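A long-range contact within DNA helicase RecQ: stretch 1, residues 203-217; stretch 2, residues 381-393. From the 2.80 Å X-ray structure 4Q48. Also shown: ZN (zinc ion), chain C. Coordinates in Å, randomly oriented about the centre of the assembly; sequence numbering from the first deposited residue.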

# COMPACT_ATOMS: atom_id res chain seq x y z
N PHE A 203 0.75 11.05 -8.76
CA PHE A 203 -0.64 10.73 -9.08
C PHE A 203 -1.22 9.60 -8.24
O PHE A 203 -0.63 8.51 -8.13
CB PHE A 203 -0.78 10.38 -10.56
CG PHE A 203 -0.37 11.49 -11.48
CD1 PHE A 203 0.95 11.64 -11.86
CD2 PHE A 203 -1.31 12.37 -11.99
CE1 PHE A 203 1.33 12.64 -12.72
CE2 PHE A 203 -0.94 13.38 -12.86
CZ PHE A 203 0.38 13.51 -13.22
N VAL A 204 -2.36 9.86 -7.62
CA VAL A 204 -2.97 8.84 -6.79
C VAL A 204 -4.34 8.51 -7.37
O VAL A 204 -5.26 9.32 -7.30
CB VAL A 204 -3.09 9.32 -5.32
CG1 VAL A 204 -3.72 8.26 -4.47
CG2 VAL A 204 -1.71 9.67 -4.75
N SER A 205 -4.47 7.34 -7.98
CA SER A 205 -5.78 6.91 -8.45
C SER A 205 -6.47 6.26 -7.26
O SER A 205 -5.79 5.77 -6.35
CB SER A 205 -5.67 5.95 -9.64
OG SER A 205 -6.82 5.12 -9.76
N SER A 206 -7.79 6.18 -7.27
CA SER A 206 -8.45 5.71 -6.07
C SER A 206 -8.19 4.25 -5.77
O SER A 206 -8.21 3.39 -6.65
CB SER A 206 -9.94 5.95 -6.16
OG SER A 206 -10.54 5.70 -4.92
N PHE A 207 -7.92 3.99 -4.49
CA PHE A 207 -7.80 2.64 -3.93
C PHE A 207 -9.16 2.17 -3.39
O PHE A 207 -9.36 1.01 -3.06
CB PHE A 207 -6.76 2.62 -2.82
CG PHE A 207 -5.36 2.71 -3.32
CD1 PHE A 207 -4.82 3.94 -3.71
CD2 PHE A 207 -4.56 1.56 -3.41
CE1 PHE A 207 -3.50 4.03 -4.17
CE2 PHE A 207 -3.24 1.66 -3.88
CZ PHE A 207 -2.72 2.89 -4.25
N ASP A 208 -10.09 3.11 -3.31
CA ASP A 208 -11.33 2.81 -2.68
C ASP A 208 -12.07 1.68 -3.41
O ASP A 208 -11.95 1.50 -4.62
CB ASP A 208 -12.22 4.05 -2.60
CG ASP A 208 -13.42 3.83 -1.68
OD1 ASP A 208 -13.38 2.86 -0.89
OD2 ASP A 208 -14.37 4.63 -1.77
N ARG A 209 -12.75 0.87 -2.62
CA ARG A 209 -13.63 -0.14 -3.14
C ARG A 209 -14.97 0.03 -2.45
O ARG A 209 -15.31 -0.70 -1.54
CB ARG A 209 -13.03 -1.54 -2.92
CG ARG A 209 -11.63 -1.72 -3.52
CD ARG A 209 -11.67 -2.04 -5.02
NE ARG A 209 -12.66 -3.04 -5.41
CZ ARG A 209 -12.50 -4.36 -5.28
NH1 ARG A 209 -11.37 -4.86 -4.78
NH2 ARG A 209 -13.45 -5.18 -5.66
N PRO A 210 -15.74 1.03 -2.87
CA PRO A 210 -16.99 1.44 -2.21
C PRO A 210 -17.98 0.31 -1.86
O PRO A 210 -18.75 0.43 -0.89
CB PRO A 210 -17.61 2.39 -3.24
CG PRO A 210 -16.42 2.93 -3.98
CD PRO A 210 -15.48 1.79 -4.11
N ASN A 211 -17.98 -0.76 -2.65
CA ASN A 211 -18.98 -1.80 -2.48
C ASN A 211 -18.57 -2.78 -1.39
O ASN A 211 -19.39 -3.59 -0.91
CB ASN A 211 -19.26 -2.52 -3.81
CG ASN A 211 -18.05 -3.17 -4.39
OD1 ASN A 211 -17.01 -2.51 -4.59
ND2 ASN A 211 -18.15 -4.46 -4.69
N ILE A 212 -17.31 -2.66 -0.95
CA ILE A 212 -16.82 -3.46 0.17
C ILE A 212 -17.04 -2.69 1.45
O ILE A 212 -16.48 -1.59 1.60
CB ILE A 212 -15.34 -3.80 0.04
CG1 ILE A 212 -15.07 -4.55 -1.26
CG2 ILE A 212 -14.88 -4.60 1.25
CD1 ILE A 212 -13.59 -4.76 -1.55
N GLN A 213 -17.85 -3.25 2.36
CA GLN A 213 -18.06 -2.64 3.67
C GLN A 213 -17.01 -3.13 4.67
O GLN A 213 -16.83 -4.34 4.82
CB GLN A 213 -19.46 -2.93 4.18
CG GLN A 213 -19.62 -2.65 5.65
CD GLN A 213 -21.06 -2.59 6.13
OE1 GLN A 213 -21.41 -3.17 7.17
NE2 GLN A 213 -21.89 -1.88 5.39
N TYR A 214 -16.28 -2.22 5.33
CA TYR A 214 -15.19 -2.65 6.24
C TYR A 214 -15.62 -2.76 7.72
O TYR A 214 -16.25 -1.85 8.27
CB TYR A 214 -13.99 -1.71 6.12
CG TYR A 214 -13.35 -1.76 4.75
CD1 TYR A 214 -12.36 -2.69 4.44
CD2 TYR A 214 -13.78 -0.89 3.75
CE1 TYR A 214 -11.80 -2.73 3.18
CE2 TYR A 214 -13.25 -0.94 2.49
CZ TYR A 214 -12.26 -1.86 2.20
OH TYR A 214 -11.74 -1.87 0.92
N ARG A 215 -15.31 -3.91 8.32
CA ARG A 215 -15.58 -4.14 9.73
C ARG A 215 -14.43 -4.80 10.47
O ARG A 215 -13.90 -5.83 10.04
CB ARG A 215 -16.80 -5.02 9.93
CG ARG A 215 -18.12 -4.44 9.47
CD ARG A 215 -19.21 -5.43 9.85
NE ARG A 215 -20.26 -5.41 8.85
CZ ARG A 215 -21.18 -6.35 8.74
NH1 ARG A 215 -21.15 -7.38 9.58
NH2 ARG A 215 -22.10 -6.26 7.79
N VAL A 216 -14.10 -4.21 11.62
CA VAL A 216 -13.13 -4.79 12.54
C VAL A 216 -13.80 -4.79 13.92
O VAL A 216 -14.48 -3.85 14.28
CB VAL A 216 -11.81 -3.98 12.57
CG1 VAL A 216 -10.82 -4.64 13.49
CG2 VAL A 216 -11.22 -3.85 11.16
N GLY A 217 -13.64 -5.87 14.67
CA GLY A 217 -14.24 -5.94 15.98
C GLY A 217 -13.45 -6.88 16.87
O GLY A 217 -12.49 -7.53 16.40
ZN ZN C . -16.77 4.94 7.17
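Stretch 2 381-393: CRRQVLLHYFGEE

Stretch 2 (Cys381 to Glu393) packs as a short helix that begins at Arg382, followed by a loop through Phe390 to Glu393, against the loop and second strand of stretch 1 in the DNA helicase RecQ; together the two bury 761 Å². The helix runs nearly perpendicular to strand 212-217: their N-to-C directions differ by 100°, and the axes approach to 9.6 Å. Its start lies near the strand, with Tyr214 CA 7.1 Å from Arg382 CA; its later turns cross the loop, with Phe207 CA 6.6 Å from Leu387 CA; the tail reaches the end of the first strand, with Val204 CA 6.5 Å from Glu392 CA. Cys381 caps the helix, its SG accepting a bond from Gln384 N at 3.6 Å, and the same SG binds the zinc ion at 2.4 Å.

Along stretch 1, Phe203 stays clear of the contact, whereas Val204 points toward the tail and sets CG1 3.9 Å from Gly391 O and 4.1 Å from Glu392 CB. Gly391 has phi/psi of 85/6°, where a CB would be jammed against the preceding carbonyl O. After Ser205, which points away, the loop is held by one carboxylate: Ser206 OG donates to Glu392 OE2 at 2.7 Å, and Phe207 N donates to Glu392 OE1 at 2.6 Å with a nearly straight angle of 167°. Ser206 OG also accepts from Asp208 N at 3.1 Å, so this hydroxyl braces its own loop while engaging the tail.

Phe207 turns its ring inward. Phe390 CB lies over one face, 3.8 Å from the centroid of the Phe207 ring, and Glu392 OE1 sits at the ring edge. The rings of Phe207 and Phe390 are nearly parallel, with planes at 16° and centroids 5.0 Å apart, but are slid so that they barely overlap. Phe207 CB also packs on Leu387 CD2 at 3.9 Å.

Asp208 starts sideways, yet its end comes nearer and forms a salt bridge, OD1 to Arg383 NH1, at 2.9 Å. The type I turn from Arg209 to Ile212 then presents backbone carbonyls to the same guanidinium: Arg383 NH1 makes a weak bond to Arg209 O at 3.1 Å, and Arg383 NH2 a stronger one to Ile212 O at 2.6 Å. All three acceptors lie at the guanidinium edge, where its N-H groups point. Arg209 O also takes the turn's own bond from Ile212 N, at 2.9 Å.

In the strand, side chains alternate. Gln213 and Arg215 point away from the helix and bond to each other, Arg215 NE to Gln213 OE1 at 3.0 Å, while Tyr214 and Val216 point toward it. Tyr214 CE2 lies over one face of the Arg383 guanidinium, 3.1 Å from NH1, and Leu386 CD2 covers a face of the tyrosine ring, 3.8 Å from Tyr214 CE1. Val216 CB rests over the Arg382 guanidinium, 3.6 Å from NH2. Gly217 makes no contact with stretch 2.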

# COMPACT_ATOMS: atom_id res chain seq x y z
N CYS A 381 -14.40 7.06 10.90
CA CYS A 381 -14.44 6.23 9.68
C CYS A 381 -13.20 5.39 9.38
O CYS A 381 -12.10 5.95 9.23
CB CYS A 381 -14.72 7.14 8.50
SG CYS A 381 -14.89 6.34 6.89
N ARG A 382 -13.35 4.07 9.33
CA ARG A 382 -12.21 3.19 9.04
C ARG A 382 -11.64 3.42 7.65
O ARG A 382 -10.44 3.33 7.46
CB ARG A 382 -12.57 1.71 9.09
CG ARG A 382 -13.40 1.28 10.21
CD ARG A 382 -13.20 -0.18 10.36
NE ARG A 382 -12.12 -0.33 11.30
CZ ARG A 382 -12.33 -0.38 12.61
NH1 ARG A 382 -13.57 -0.33 13.08
NH2 ARG A 382 -11.30 -0.49 13.42
N ARG A 383 -12.54 3.65 6.69
CA ARG A 383 -12.15 3.74 5.28
C ARG A 383 -11.19 4.91 5.10
O ARG A 383 -10.12 4.73 4.53
CB ARG A 383 -13.38 3.90 4.38
CG ARG A 383 -13.16 3.49 2.92
CD ARG A 383 -14.39 3.69 2.07
NE ARG A 383 -15.48 2.82 2.46
CZ ARG A 383 -15.71 1.63 1.91
NH1 ARG A 383 -14.92 1.20 0.94
NH2 ARG A 383 -16.74 0.88 2.32
N GLN A 384 -11.53 6.07 5.66
CA GLN A 384 -10.64 7.22 5.63
C GLN A 384 -9.24 6.87 6.13
O GLN A 384 -8.25 7.23 5.48
CB GLN A 384 -11.20 8.38 6.46
CG GLN A 384 -12.25 9.20 5.74
CD GLN A 384 -12.89 10.27 6.63
OE1 GLN A 384 -12.97 10.14 7.85
NE2 GLN A 384 -13.37 11.34 5.99
N VAL A 385 -9.14 6.15 7.24
CA VAL A 385 -7.83 5.80 7.79
C VAL A 385 -7.07 4.87 6.86
O VAL A 385 -5.87 5.02 6.67
CB VAL A 385 -7.95 5.15 9.18
CG1 VAL A 385 -6.65 4.46 9.60
CG2 VAL A 385 -8.39 6.18 10.24
N LEU A 386 -7.79 3.89 6.30
CA LEU A 386 -7.21 2.86 5.41
C LEU A 386 -6.63 3.47 4.14
O LEU A 386 -5.50 3.19 3.76
CB LEU A 386 -8.26 1.81 5.04
CG LEU A 386 -7.98 0.79 3.92
CD1 LEU A 386 -6.83 -0.12 4.30
CD2 LEU A 386 -9.19 -0.05 3.66
N LEU A 387 -7.41 4.35 3.52
CA LEU A 387 -7.07 4.95 2.25
C LEU A 387 -5.92 5.95 2.43
O LEU A 387 -5.07 6.10 1.55
CB LEU A 387 -8.31 5.61 1.64
CG LEU A 387 -9.41 4.60 1.22
CD1 LEU A 387 -10.62 5.26 0.63
CD2 LEU A 387 -8.88 3.56 0.26
N HIS A 388 -5.87 6.58 3.61
CA HIS A 388 -4.82 7.54 3.93
C HIS A 388 -3.43 6.88 3.92
O HIS A 388 -2.43 7.47 3.51
CB HIS A 388 -5.09 8.18 5.29
CG HIS A 388 -3.94 8.98 5.83
ND1 HIS A 388 -3.71 10.30 5.46
CD2 HIS A 388 -2.94 8.65 6.67
CE1 HIS A 388 -2.62 10.73 6.06
NE2 HIS A 388 -2.13 9.76 6.80
N TYR A 389 -3.37 5.63 4.37
CA TYR A 389 -2.12 4.88 4.36
C TYR A 389 -1.55 4.77 2.94
O TYR A 389 -0.34 4.73 2.74
CB TYR A 389 -2.37 3.50 4.93
CG TYR A 389 -1.16 2.66 5.21
CD1 TYR A 389 -0.41 2.84 6.37
CD2 TYR A 389 -0.75 1.67 4.31
CE1 TYR A 389 0.72 2.05 6.64
CE2 TYR A 389 0.38 0.87 4.57
CZ TYR A 389 1.10 1.06 5.74
OH TYR A 389 2.20 0.28 6.01
N PHE A 390 -2.43 4.75 1.94
CA PHE A 390 -1.98 4.63 0.56
C PHE A 390 -1.90 6.01 -0.10
O PHE A 390 -1.72 6.11 -1.31
CB PHE A 390 -2.91 3.70 -0.25
CG PHE A 390 -2.94 2.30 0.26
CD1 PHE A 390 -1.91 1.42 -0.02
CD2 PHE A 390 -3.98 1.88 1.07
CE1 PHE A 390 -1.92 0.12 0.49
CE2 PHE A 390 -4.01 0.58 1.59
CZ PHE A 390 -2.97 -0.30 1.29
N GLY A 391 -2.01 7.07 0.69
CA GLY A 391 -1.87 8.40 0.15
C GLY A 391 -3.13 9.00 -0.44
O GLY A 391 -3.09 10.08 -1.03
N GLU A 392 -4.25 8.30 -0.31
CA GLU A 392 -5.53 8.85 -0.77
C GLU A 392 -6.27 9.48 0.40
O GLU A 392 -6.35 8.88 1.47
CB GLU A 392 -6.39 7.77 -1.42
CG GLU A 392 -7.80 8.21 -1.77
CD GLU A 392 -8.51 7.19 -2.65
OE1 GLU A 392 -7.94 6.11 -2.91
OE2 GLU A 392 -9.66 7.45 -3.07
N GLU A 393 -6.78 10.70 0.22
CA GLU A 393 -7.55 11.38 1.26
C GLU A 393 -9.03 11.42 0.88
O GLU A 393 -9.40 12.06 -0.10
CB GLU A 393 -7.02 12.79 1.50
CG GLU A 393 -5.56 12.85 1.99
CD GLU A 393 -5.28 12.06 3.30
OE1 GLU A 393 -6.11 12.12 4.25
OE2 GLU A 393 -4.23 11.37 3.36